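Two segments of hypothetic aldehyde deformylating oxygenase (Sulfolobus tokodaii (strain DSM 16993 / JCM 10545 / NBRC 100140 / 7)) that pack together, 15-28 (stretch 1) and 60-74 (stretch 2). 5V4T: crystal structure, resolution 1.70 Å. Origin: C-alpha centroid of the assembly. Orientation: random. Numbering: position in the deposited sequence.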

# COMPACT_ATOMS: atom_id res chain seq x y z
N GLY A 15 -4.54 -11.37 11.40
CA GLY A 15 -4.91 -10.09 10.81
C GLY A 15 -3.70 -9.25 10.42
O GLY A 15 -3.69 -8.59 9.35
N ILE A 16 -2.71 -9.25 11.27
CA ILE A 16 -1.47 -8.54 10.97
C ILE A 16 -0.78 -9.13 9.76
O ILE A 16 -0.28 -8.42 8.88
N LYS A 17 -0.71 -10.47 9.70
CA LYS A 17 -0.13 -11.08 8.55
C LYS A 17 -0.92 -10.80 7.30
O LYS A 17 -0.34 -10.65 6.23
N TYR A 18 -2.24 -10.77 7.41
CA TYR A 18 -3.07 -10.54 6.21
C TYR A 18 -2.83 -9.16 5.61
O TYR A 18 -2.56 -9.02 4.40
N LEU A 19 -2.79 -8.19 6.50
CA LEU A 19 -2.52 -6.82 6.07
C LEU A 19 -1.09 -6.66 5.59
O LEU A 19 -0.83 -5.98 4.62
N SER A 20 -0.12 -7.25 6.28
CA SER A 20 1.26 -7.18 5.87
C SER A 20 1.47 -7.76 4.47
O SER A 20 2.28 -7.24 3.69
N ALA A 21 0.72 -8.82 4.14
CA ALA A 21 0.86 -9.42 2.80
C ALA A 21 0.43 -8.45 1.69
O ALA A 21 0.88 -8.60 0.52
N HIS A 22 -0.39 -7.47 1.99
CA HIS A 22 -0.72 -6.41 1.02
C HIS A 22 0.49 -5.54 0.71
O HIS A 22 0.60 -5.02 -0.39
N PHE A 23 1.39 -5.40 1.66
CA PHE A 23 2.66 -4.71 1.40
C PHE A 23 3.74 -5.60 0.86
O PHE A 23 4.71 -5.11 0.24
N TYR A 24 3.62 -6.88 1.10
CA TYR A 24 4.62 -7.88 0.69
C TYR A 24 3.90 -9.18 0.32
O TYR A 24 3.85 -10.13 1.11
N PRO A 25 3.31 -9.24 -0.90
CA PRO A 25 2.41 -10.33 -1.28
C PRO A 25 3.15 -11.61 -1.67
O PRO A 25 3.19 -11.99 -2.86
N ALA A 26 3.77 -12.21 -0.68
CA ALA A 26 4.71 -13.29 -0.88
C ALA A 26 4.08 -14.46 -1.62
O ALA A 26 4.78 -15.06 -2.40
N SER A 27 2.80 -14.77 -1.40
CA SER A 27 2.14 -15.90 -2.07
C SER A 27 2.06 -15.72 -3.59
O SER A 27 1.94 -16.70 -4.33
N ILE A 28 2.10 -14.49 -4.08
CA ILE A 28 1.94 -14.27 -5.52
C ILE A 28 2.81 -13.21 -6.17
O ILE A 28 2.51 -12.78 -7.29
N HIS A 60 11.09 -1.50 2.19
CA HIS A 60 9.82 -1.94 2.81
C HIS A 60 9.62 -3.44 2.63
O HIS A 60 9.35 -4.18 3.62
N PHE A 61 9.88 -3.94 1.42
CA PHE A 61 9.79 -5.39 1.17
C PHE A 61 10.71 -6.11 2.06
O PHE A 61 10.34 -7.14 2.67
N ASP A 62 11.92 -5.61 2.18
CA ASP A 62 12.93 -6.29 3.01
C ASP A 62 12.52 -6.31 4.48
O ASP A 62 12.78 -7.27 5.17
N PHE A 63 11.93 -5.25 4.99
CA PHE A 63 11.42 -5.21 6.36
C PHE A 63 10.40 -6.36 6.60
O PHE A 63 10.47 -7.08 7.62
N PHE A 64 9.45 -6.50 5.70
CA PHE A 64 8.41 -7.52 5.91
C PHE A 64 9.03 -8.91 5.75
O PHE A 64 8.70 -9.80 6.51
N ASN A 65 9.90 -9.07 4.79
CA ASN A 65 10.48 -10.41 4.56
C ASN A 65 11.30 -10.82 5.75
O ASN A 65 11.19 -11.94 6.20
N GLU A 66 12.07 -9.92 6.31
CA GLU A 66 12.86 -10.22 7.49
C GLU A 66 12.02 -10.44 8.73
O GLU A 66 12.26 -11.35 9.51
N TYR A 67 11.01 -9.60 8.93
CA TYR A 67 10.20 -9.73 10.09
C TYR A 67 9.49 -11.10 10.15
O TYR A 67 9.36 -11.66 11.24
N PHE A 68 8.98 -11.53 9.01
CA PHE A 68 8.15 -12.74 8.94
C PHE A 68 8.92 -13.99 8.50
O PHE A 68 8.30 -15.01 8.18
N LYS A 69 10.24 -13.92 8.55
CA LYS A 69 11.09 -15.16 8.37
C LYS A 69 10.47 -16.37 9.08
O LYS A 69 10.39 -17.46 8.53
N GLU A 70 10.07 -16.15 10.34
CA GLU A 70 9.57 -17.19 11.27
C GLU A 70 8.06 -17.35 11.35
O GLU A 70 7.50 -18.07 12.22
N ASP A 71 7.37 -16.69 10.45
CA ASP A 71 5.93 -16.85 10.34
C ASP A 71 5.59 -16.33 8.95
O ASP A 71 4.96 -15.29 8.79
N PRO A 72 5.98 -17.08 7.91
CA PRO A 72 5.97 -16.46 6.59
C PRO A 72 4.61 -16.12 6.00
O PRO A 72 3.58 -16.69 6.34
N LEU A 73 4.62 -15.12 5.12
CA LEU A 73 3.44 -14.58 4.52
C LEU A 73 2.98 -15.34 3.27
O LEU A 73 2.01 -14.98 2.63
N THR A 74 3.73 -16.37 2.92
CA THR A 74 3.33 -17.25 1.80
C THR A 74 2.02 -17.96 2.09
O THR A 74 1.33 -18.36 1.19

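The two helices run roughly antiparallel, at 147°, with axes no closer than 10.1 Å, a spacing wide enough for aromatic side chains to fill the gap. The contact continues past both helix ends, where Y24 and L73 bury more area than any other residue, with K17 close behind.

The apolar part is built from rings and one leucine. F64 (m, chi2 -72°) points toward the first helix and lies against F23 (m), whose CB comes 3.4 Å from F64 CE2; the two ring planes are near parallel, at 20°, but slid apart, so they barely overlap. The backbone O of S20 lies over one face of F64. Y24 takes chi1 t, and its ring reaches across the second helix toward N65: CB sits 3.6 Å from F64 CB, and the ring turns its edge to the face of F61 (m), with CD1 3.8 Å from F61 CG and the planes at 65°. One face of Y24 covers backbone atoms, F61 O and N65 N, while L73 CD1 meets its edge, 3.9 Å from Y24 CD2. F68 (m) also points inward, and its edge receives I16 (m, t), CG2 to F68 CZ being 4.1 Å.

L73 (m, t) points toward the first stretch and meets K17, S20 and Y24. Its CD2 reaches K17 CB at 3.8 Å and its CD1 reaches S20 CB at 4.0 Å, so the two methyls lie along successive turns of the helix. A small residue closes the far side: A26 CB is 4.1 Å from L73 CB and 3.8 Å from T74 CG2.

The charged contact depends on a long, bent lysine. K17 starts sideways, with chi angles m, t, p, t, and its end comes nearer: CG passes F68 CE1 at 3.9 Å, then NZ forms a salt bridge with D71 OD1 at 2.8 Å and a hydrogen bond to P72 O at 2.9 Å. D71 (t) is the last residue of a type I turn that begins at F68, and P72 comes next, so neighbouring residues offer one ammonium a carboxylate and a carbonyl. The aliphatic stem packs while the tip is paid for.

Smaller polar groups are handled locally. S20 (m) points toward the contact, yet its OG donates to I16 O, 2.7 Å away within its own helix, and the same OG sits 3.5 Å from F68 CE2 and 3.6 Å from F64 CE1, its hydrogen already used within the helix. At the other end, water 1 joins the backbones, accepting from S27 N at 2.9 Å and donating to L73 O at 2.8 Å; S27 N and L73 O are themselves 4.1 Å apart.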

# COMPACT_ATOMS: atom_id res chain seq x y z
CB ILE A 16 -0.52 -8.53 12.20
CG1 ILE A 16 -1.16 -7.70 13.34
CG2 ILE A 16 0.90 -8.12 11.80
CD1 ILE A 16 -0.37 -7.65 14.61
CB LYS A 17 -0.03 -12.61 8.73
CG LYS A 17 1.07 -13.01 9.67
CD LYS A 17 1.11 -14.54 9.77
CE LYS A 17 1.66 -15.15 8.49
NZ LYS A 17 1.71 -16.65 8.60
CB TYR A 18 -4.50 -10.68 6.54
CG TYR A 18 -5.46 -10.37 5.42
CD1 TYR A 18 -5.62 -11.26 4.34
CD2 TYR A 18 -6.15 -9.16 5.36
CE1 TYR A 18 -6.51 -10.98 3.33
CE2 TYR A 18 -7.06 -8.89 4.33
CZ TYR A 18 -7.20 -9.83 3.31
OH TYR A 18 -8.06 -9.58 2.24
CB LEU A 19 -2.85 -5.81 7.16
CG LEU A 19 -4.33 -5.64 7.40
CD1 LEU A 19 -4.50 -4.88 8.69
CD2 LEU A 19 -5.04 -4.97 6.22
CB SER A 20 2.19 -7.88 6.86
OG SER A 20 2.09 -7.26 8.12
CB ALA A 21 -0.01 -10.67 2.70
CB HIS A 22 -1.90 -5.54 1.47
CG HIS A 22 -3.21 -6.27 1.50
ND1 HIS A 22 -3.44 -7.37 2.31
CD2 HIS A 22 -4.39 -5.97 0.91
CE1 HIS A 22 -4.70 -7.77 2.14
NE2 HIS A 22 -5.30 -6.92 1.32
CB PHE A 23 3.16 -4.06 2.69
CG PHE A 23 2.21 -3.05 3.23
CD1 PHE A 23 1.13 -3.41 4.03
CD2 PHE A 23 2.34 -1.71 2.90
CE1 PHE A 23 0.22 -2.48 4.49
CE2 PHE A 23 1.41 -0.78 3.36
CZ PHE A 23 0.35 -1.17 4.15
CB TYR A 24 5.63 -8.07 1.84
CG TYR A 24 6.76 -9.00 1.46
CD1 TYR A 24 7.66 -8.65 0.46
CD2 TYR A 24 6.91 -10.23 2.07
CE1 TYR A 24 8.68 -9.50 0.08
CE2 TYR A 24 7.93 -11.11 1.68
CZ TYR A 24 8.81 -10.72 0.71
OH TYR A 24 9.84 -11.56 0.32
CB PRO A 25 1.64 -9.73 -2.47
CG PRO A 25 2.61 -8.76 -3.10
CD PRO A 25 3.28 -8.13 -1.90
CB ALA A 26 5.27 -13.77 0.46
CB SER A 27 0.73 -16.11 -1.53
OG SER A 27 -0.14 -15.02 -1.88
CB ILE A 28 0.48 -13.95 -5.87
CG1 ILE A 28 -0.01 -12.77 -5.04
CG2 ILE A 28 -0.41 -15.19 -5.72
CD1 ILE A 28 -1.27 -12.16 -5.61
CB HIS A 60 8.65 -1.16 2.28
CG HIS A 60 8.75 0.31 2.50
ND1 HIS A 60 7.82 1.17 1.98
CD2 HIS A 60 9.66 1.07 3.15
CE1 HIS A 60 8.16 2.41 2.27
NE2 HIS A 60 9.26 2.38 3.00
CB PHE A 61 10.23 -5.70 -0.25
CG PHE A 61 9.16 -5.58 -1.27
CD1 PHE A 61 7.93 -4.96 -1.02
CD2 PHE A 61 9.46 -6.03 -2.55
CE1 PHE A 61 6.99 -4.84 -2.02
CE2 PHE A 61 8.52 -5.91 -3.55
CZ PHE A 61 7.28 -5.31 -3.29
CB ASP A 62 14.30 -5.72 2.82
CG ASP A 62 14.87 -6.02 1.42
OD1 ASP A 62 14.35 -6.94 0.74
OD2 ASP A 62 15.75 -5.28 0.96
CB PHE A 63 10.85 -3.84 6.66
CG PHE A 63 9.96 -3.81 7.85
CD1 PHE A 63 10.50 -3.82 9.14
CD2 PHE A 63 8.60 -3.87 7.69
CE1 PHE A 63 9.67 -3.89 10.25
CE2 PHE A 63 7.75 -3.90 8.78
CZ PHE A 63 8.32 -3.94 10.07
CB PHE A 64 7.23 -7.33 4.97
CG PHE A 64 6.38 -6.16 5.34
CD1 PHE A 64 5.54 -6.21 6.48
CD2 PHE A 64 6.46 -4.96 4.61
CE1 PHE A 64 4.73 -5.11 6.81
CE2 PHE A 64 5.66 -3.90 4.97
CZ PHE A 64 4.84 -3.96 6.08
CB ASN A 65 11.28 -10.36 3.27
CG ASN A 65 11.96 -11.66 2.94
OD1 ASN A 65 11.33 -12.68 2.77
ND2 ASN A 65 13.26 -11.62 2.88
CB GLU A 66 13.86 -9.10 7.78
CG GLU A 66 14.97 -9.01 6.73
CD GLU A 66 15.76 -10.32 6.56
OE1 GLU A 66 15.96 -11.08 7.57
OE2 GLU A 66 16.20 -10.60 5.41
CB TYR A 67 9.14 -8.61 10.18
CG TYR A 67 8.48 -8.54 11.54
CD1 TYR A 67 9.05 -7.81 12.57
CD2 TYR A 67 7.33 -9.29 11.82
CE1 TYR A 67 8.46 -7.78 13.85
CE2 TYR A 67 6.74 -9.28 13.11
CZ TYR A 67 7.33 -8.51 14.11
OH TYR A 67 6.75 -8.54 15.36
CB PHE A 68 6.94 -12.50 8.07
CG PHE A 68 5.95 -11.55 8.71
CD1 PHE A 68 5.23 -11.91 9.83
CD2 PHE A 68 5.78 -10.27 8.21
CE1 PHE A 68 4.32 -11.05 10.43
CE2 PHE A 68 4.84 -9.39 8.80
CZ PHE A 68 4.10 -9.78 9.87
CB LYS A 69 12.49 -14.94 8.96
CG LYS A 69 13.46 -14.12 8.14
CD LYS A 69 13.43 -14.55 6.69
CE LYS A 69 14.58 -14.00 5.89
NZ LYS A 69 14.24 -14.23 4.47
CB GLU A 70 10.23 -16.98 12.62
CG GLU A 70 11.75 -17.07 12.47
CD GLU A 70 12.53 -16.96 13.76
OE1 GLU A 70 11.96 -16.54 14.78
OE2 GLU A 70 13.75 -17.31 13.77
CB ASP A 71 5.20 -16.15 11.46
CG ASP A 71 3.75 -16.58 11.61
OD1 ASP A 71 3.23 -17.37 10.78
OD2 ASP A 71 3.12 -16.15 12.59
CB PRO A 72 6.73 -17.47 5.71
CG PRO A 72 7.46 -18.37 6.66
CD PRO A 72 6.68 -18.38 7.93
CB LEU A 73 3.68 -13.09 4.15
CG LEU A 73 4.01 -12.14 5.32
CD1 LEU A 73 4.12 -10.69 4.82
CD2 LEU A 73 2.98 -12.21 6.42
CB THR A 74 4.47 -18.22 1.52
OG1 THR A 74 4.94 -18.79 2.76
CG2 THR A 74 5.60 -17.49 0.87
O HOH W 1 1.17 -13.39 0.54